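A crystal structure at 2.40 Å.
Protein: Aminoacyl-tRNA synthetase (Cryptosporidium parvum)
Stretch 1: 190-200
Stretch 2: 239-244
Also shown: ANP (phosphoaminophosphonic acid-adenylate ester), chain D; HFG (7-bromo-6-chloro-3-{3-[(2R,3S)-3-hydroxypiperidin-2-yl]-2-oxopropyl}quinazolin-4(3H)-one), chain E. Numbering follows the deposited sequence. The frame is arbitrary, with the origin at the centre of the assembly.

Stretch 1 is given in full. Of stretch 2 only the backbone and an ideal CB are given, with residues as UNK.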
# COMPACT_ATOMS: atom_id res chain seq x y z
N ILE A 190 -14.08 9.29 5.87
CA ILE A 190 -12.91 9.86 6.54
C ILE A 190 -11.73 8.90 6.45
O ILE A 190 -10.60 9.30 6.13
CB ILE A 190 -13.25 10.19 8.00
CG1 ILE A 190 -14.00 11.53 8.08
CG2 ILE A 190 -11.99 10.23 8.86
CD1 ILE A 190 -14.52 11.85 9.47
N ILE A 191 -11.97 7.61 6.71
CA ILE A 191 -10.88 6.64 6.68
C ILE A 191 -10.39 6.44 5.25
O ILE A 191 -9.18 6.29 5.02
CB ILE A 191 -11.34 5.31 7.31
CG1 ILE A 191 -11.67 5.51 8.79
CG2 ILE A 191 -10.27 4.25 7.16
CD1 ILE A 191 -10.48 5.93 9.63
N LEU A 192 -11.30 6.43 4.28
CA LEU A 192 -10.90 6.25 2.89
C LEU A 192 -9.97 7.36 2.43
O LEU A 192 -8.98 7.11 1.73
CB LEU A 192 -12.13 6.17 1.99
CG LEU A 192 -11.85 5.84 0.52
CD1 LEU A 192 -11.30 4.43 0.39
CD2 LEU A 192 -13.10 6.02 -0.33
N ASN A 193 -10.26 8.61 2.82
CA ASN A 193 -9.39 9.72 2.46
C ASN A 193 -8.03 9.58 3.12
O ASN A 193 -7.00 9.94 2.53
CB ASN A 193 -10.04 11.05 2.83
CG ASN A 193 -11.25 11.37 1.96
OD1 ASN A 193 -11.28 11.02 0.78
ND2 ASN A 193 -12.24 12.04 2.54
N GLU A 194 -7.99 9.07 4.35
CA GLU A 194 -6.71 8.84 5.01
C GLU A 194 -5.94 7.70 4.34
O GLU A 194 -4.71 7.76 4.23
CB GLU A 194 -6.92 8.54 6.50
CG GLU A 194 -7.62 9.65 7.27
CD GLU A 194 -6.75 10.87 7.52
OE1 GLU A 194 -5.62 10.94 6.98
OE2 GLU A 194 -7.19 11.77 8.26
N TYR A 195 -6.65 6.66 3.90
CA TYR A 195 -6.00 5.60 3.13
C TYR A 195 -5.42 6.16 1.83
O TYR A 195 -4.27 5.86 1.48
CB TYR A 195 -7.01 4.49 2.83
CG TYR A 195 -7.24 3.54 3.98
CD1 TYR A 195 -6.28 3.36 4.97
CD2 TYR A 195 -8.43 2.82 4.08
CE1 TYR A 195 -6.49 2.49 6.02
CE2 TYR A 195 -8.65 1.95 5.13
CZ TYR A 195 -7.68 1.79 6.10
OH TYR A 195 -7.89 0.92 7.15
N ALA A 196 -6.20 6.97 1.12
CA ALA A 196 -5.68 7.61 -0.09
C ALA A 196 -4.52 8.54 0.22
O ALA A 196 -3.60 8.68 -0.59
CB ALA A 196 -6.80 8.38 -0.79
N SER A 197 -4.53 9.16 1.40
CA SER A 197 -3.41 10.01 1.79
C SER A 197 -2.16 9.19 2.07
O SER A 197 -1.05 9.61 1.74
CB SER A 197 -3.79 10.85 3.02
OG SER A 197 -2.68 11.60 3.48
N ILE A 198 -2.33 8.01 2.68
CA ILE A 198 -1.18 7.15 2.97
C ILE A 198 -0.47 6.77 1.67
O ILE A 198 0.76 6.80 1.59
CB ILE A 198 -1.63 5.91 3.76
CG1 ILE A 198 -1.99 6.29 5.20
CG2 ILE A 198 -0.55 4.84 3.75
CD1 ILE A 198 -0.82 6.82 6.00
N TYR A 199 -1.23 6.40 0.64
CA TYR A 199 -0.62 5.97 -0.61
C TYR A 199 -0.04 7.15 -1.39
O TYR A 199 1.07 7.05 -1.93
CB TYR A 199 -1.64 5.22 -1.46
CG TYR A 199 -1.75 3.75 -1.12
CD1 TYR A 199 -2.51 3.32 -0.04
CD2 TYR A 199 -1.10 2.79 -1.88
CE1 TYR A 199 -2.61 1.98 0.28
CE2 TYR A 199 -1.19 1.45 -1.57
CZ TYR A 199 -1.95 1.05 -0.49
OH TYR A 199 -2.05 -0.29 -0.19
N GLU A 200 -0.76 8.27 -1.45
CA GLU A 200 -0.34 9.37 -2.31
C GLU A 200 0.60 10.34 -1.60
O GLU A 200 1.62 10.74 -2.17
CB GLU A 200 -1.57 10.12 -2.84
CG GLU A 200 -2.48 9.26 -3.71
CD GLU A 200 -3.27 10.07 -4.71
OE1 GLU A 200 -4.13 9.48 -5.41
OE2 GLU A 200 -3.03 11.29 -4.82
N UNK A 239 -6.24 -3.72 -5.17
CA UNK A 239 -7.00 -2.96 -4.18
C UNK A 239 -6.06 -2.50 -3.08
O UNK A 239 -5.51 -3.31 -2.34
CB UNK A 239 -8.14 -3.79 -3.60
N UNK A 240 -5.88 -1.18 -2.98
CA UNK A 240 -4.89 -0.62 -2.07
C UNK A 240 -5.36 -0.68 -0.62
O UNK A 240 -4.56 -0.94 0.29
CB UNK A 240 -4.58 0.83 -2.46
N UNK A 241 -6.65 -0.42 -0.38
CA UNK A 241 -7.24 -0.49 0.95
C UNK A 241 -8.75 -0.57 0.78
O UNK A 241 -9.26 -0.57 -0.34
CB UNK A 241 -6.84 0.71 1.81
N UNK A 242 -9.46 -0.65 1.91
CA UNK A 242 -10.90 -0.78 1.86
C UNK A 242 -11.52 -0.19 3.12
O UNK A 242 -10.92 -0.19 4.19
CB UNK A 242 -11.30 -2.25 1.69
N UNK A 243 -12.74 0.33 2.96
CA UNK A 243 -13.49 0.93 4.06
C UNK A 243 -14.96 0.59 3.85
O UNK A 243 -15.55 0.97 2.83
CB UNK A 243 -13.27 2.44 4.13
N UNK A 244 -15.55 -0.11 4.81
CA UNK A 244 -16.89 -0.66 4.66
C UNK A 244 -17.89 0.12 5.50
O UNK A 244 -17.62 0.48 6.65
CB UNK A 244 -16.91 -2.14 5.05
PG ANP D . -9.05 -10.33 -1.91
O1G ANP D . -10.12 -11.01 -2.69
O2G ANP D . -7.91 -9.84 -2.89
O3G ANP D . -8.42 -11.35 -0.87
PB ANP D . -10.03 -9.28 0.51
O1B ANP D . -11.55 -9.13 0.78
O2B ANP D . -9.60 -10.66 0.89
N3B ANP D . -9.70 -8.99 -1.11
PA ANP D . -9.75 -7.74 2.77
O1A ANP D . -10.12 -8.87 3.64
O2A ANP D . -10.90 -6.76 2.50
O3A ANP D . -9.23 -8.24 1.35
O5' ANP D . -8.51 -7.01 3.42
C5' ANP D . -8.36 -5.57 3.37
C4' ANP D . -7.26 -5.23 2.39
O4' ANP D . -6.10 -6.02 2.69
C3' ANP D . -7.57 -5.52 0.93
O3' ANP D . -8.24 -4.42 0.33
C2' ANP D . -6.18 -5.73 0.33
O2' ANP D . -5.61 -4.51 -0.11
C1' ANP D . -5.38 -6.31 1.50
N9 ANP D . -5.16 -7.75 1.44
C8 ANP D . -6.11 -8.72 1.27
N7 ANP D . -5.63 -9.94 1.26
C5 ANP D . -4.27 -9.76 1.46
C6 ANP D . -3.19 -10.67 1.56
N6 ANP D . -3.33 -11.99 1.47
N1 ANP D . -1.96 -10.15 1.76
C2 ANP D . -1.82 -8.83 1.85
N3 ANP D . -2.75 -7.88 1.77
C4 ANP D . -3.97 -8.41 1.58
O4' HFG E . -12.00 -8.93 6.41
C21 HFG E . -12.88 -8.58 5.68
C3' HFG E . -13.60 -7.23 5.91
C2' HFG E . -12.81 -6.27 6.81
N1' HFG E . -12.56 -6.86 8.06
C6' HFG E . -11.47 -6.22 8.73
C5' HFG E . -11.17 -4.83 8.16
C4' HFG E . -10.81 -4.88 6.78
C39 HFG E . -11.50 -5.90 6.09
O7' HFG E . -11.84 -5.44 4.69
C1' HFG E . -13.33 -9.53 4.42
N3 HFG E . -12.78 -10.94 4.61
C4 HFG E . -13.30 -11.74 5.62
O11 HFG E . -14.20 -11.32 6.35
C10 HFG E . -12.82 -13.00 5.79
C5 HFG E . -13.33 -13.87 6.82
C2 HFG E . -11.83 -11.38 3.83
N1 HFG E . -11.32 -12.62 3.97
C9 HFG E . -11.81 -13.44 4.95
C8 HFG E . -11.28 -14.73 5.10
C7 HFG E . -11.79 -15.58 6.12
BR1 HFG E . -11.05 -17.37 6.32
C6 HFG E . -12.81 -15.14 6.97
CL1 HFG E . -13.44 -16.20 8.23

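The helix 190-200 and the strand 239-244 run antiparallel, with 173° between their N-to-C directions and axes 8.1 Å apart at closest approach.

At position 239 CA-to-CB points away from the helix, and no atom of the helix lies within 5.5 Å of the ideal CB. The helix sets no limit here, and many side chains, long polar ones included, would suit. The backbone O of position 239 already serves the nucleotide, accepting a hydrogen bond from ANP O2' at 2.5 Å. The residue is Gln239, whose extended side chain (chi1 and chi2 both t) runs forward along its own strand: Gln239 NE2 gives a weak hydrogen bond to the backbone O of position 241 at 3.5 Å.

Position 240 points toward the helix, and its ideal CB is only 3.3 Å from Tyr199 CZ. Phi/psi of -76/-39 departs from extended values but is easily adopted by most residues. With an aromatic ring so close to CB, alanine is the natural choice, and glycine, with no side chain, would also fit. The residue is Ala240. Its CB sits over the face of the Tyr199 ring, 3.6 Å from the centroid and 22° off the normal, a CH-pi contact. The same tyrosine reaches the backbone, Tyr199 OH donating a weak hydrogen bond to Ala240 O at 2.6 Å; this bond does not depend on the side chain at 240.

Position 241 also faces the helix, in a fully extended conformation (-163/180). Its ideal CB lies 3.5 Å from Tyr195 CD2 and 4.7 Å from Tyr199 CE1, so the Tyr195 ring crowds it, with the Tyr199 ring farther off, which favours something small and apolar, although serine or glycine might fit. Ala241 is found, its CB 3.8 Å from the Tyr195 ring centroid and 26° off the normal.

At 242 CA-to-CB points away, with extended angles that suit beta-branched residues; ANP and HFG limit bulk on that side. Thr242 places CG2 3.6 Å from ANP C5' and 3.1 Å from HFG O7'. Thr242 O lies at the edge of the Tyr195 ring, 3.3 Å from Tyr195 CE2.

Position 243 points toward the helix with more room: the ideal CB is 4.4 Å from Leu192 CB, 4.6 Å from Ile191 CG2 and 4.8 Å from Tyr195 CE2. Alanine, serine, cysteine or perhaps threonine would be plausible. Ser243 (chi1 t) brings OG to 4.0 Å from Ile191 CB.

The helix is out of reach at 244, but HFG offers a hydroxyl, favouring a polar side chain. His244 NE2 donates to HFG O7' at 2.6 Å.

Stretch 2 (239-244) QAATSH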
# COMPACT_ATOMS: atom_id res chain seq x y z
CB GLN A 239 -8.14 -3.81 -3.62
CG GLN A 239 -9.05 -3.05 -2.67
CD GLN A 239 -10.36 -3.76 -2.43
OE1 GLN A 239 -10.67 -4.77 -3.07
NE2 GLN A 239 -11.15 -3.25 -1.49
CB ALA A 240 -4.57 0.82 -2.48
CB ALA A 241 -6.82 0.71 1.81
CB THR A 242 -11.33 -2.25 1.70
OG1 THR A 242 -12.76 -2.33 1.61
CG2 THR A 242 -10.85 -3.07 2.88
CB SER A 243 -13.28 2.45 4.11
OG SER A 243 -13.92 3.01 5.24
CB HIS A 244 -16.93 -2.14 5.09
CG HIS A 244 -15.85 -2.97 4.49
ND1 HIS A 244 -15.88 -3.42 3.19
CD2 HIS A 244 -14.70 -3.46 5.03
CE1 HIS A 244 -14.80 -4.13 2.94
NE2 HIS A 244 -14.07 -4.17 4.04
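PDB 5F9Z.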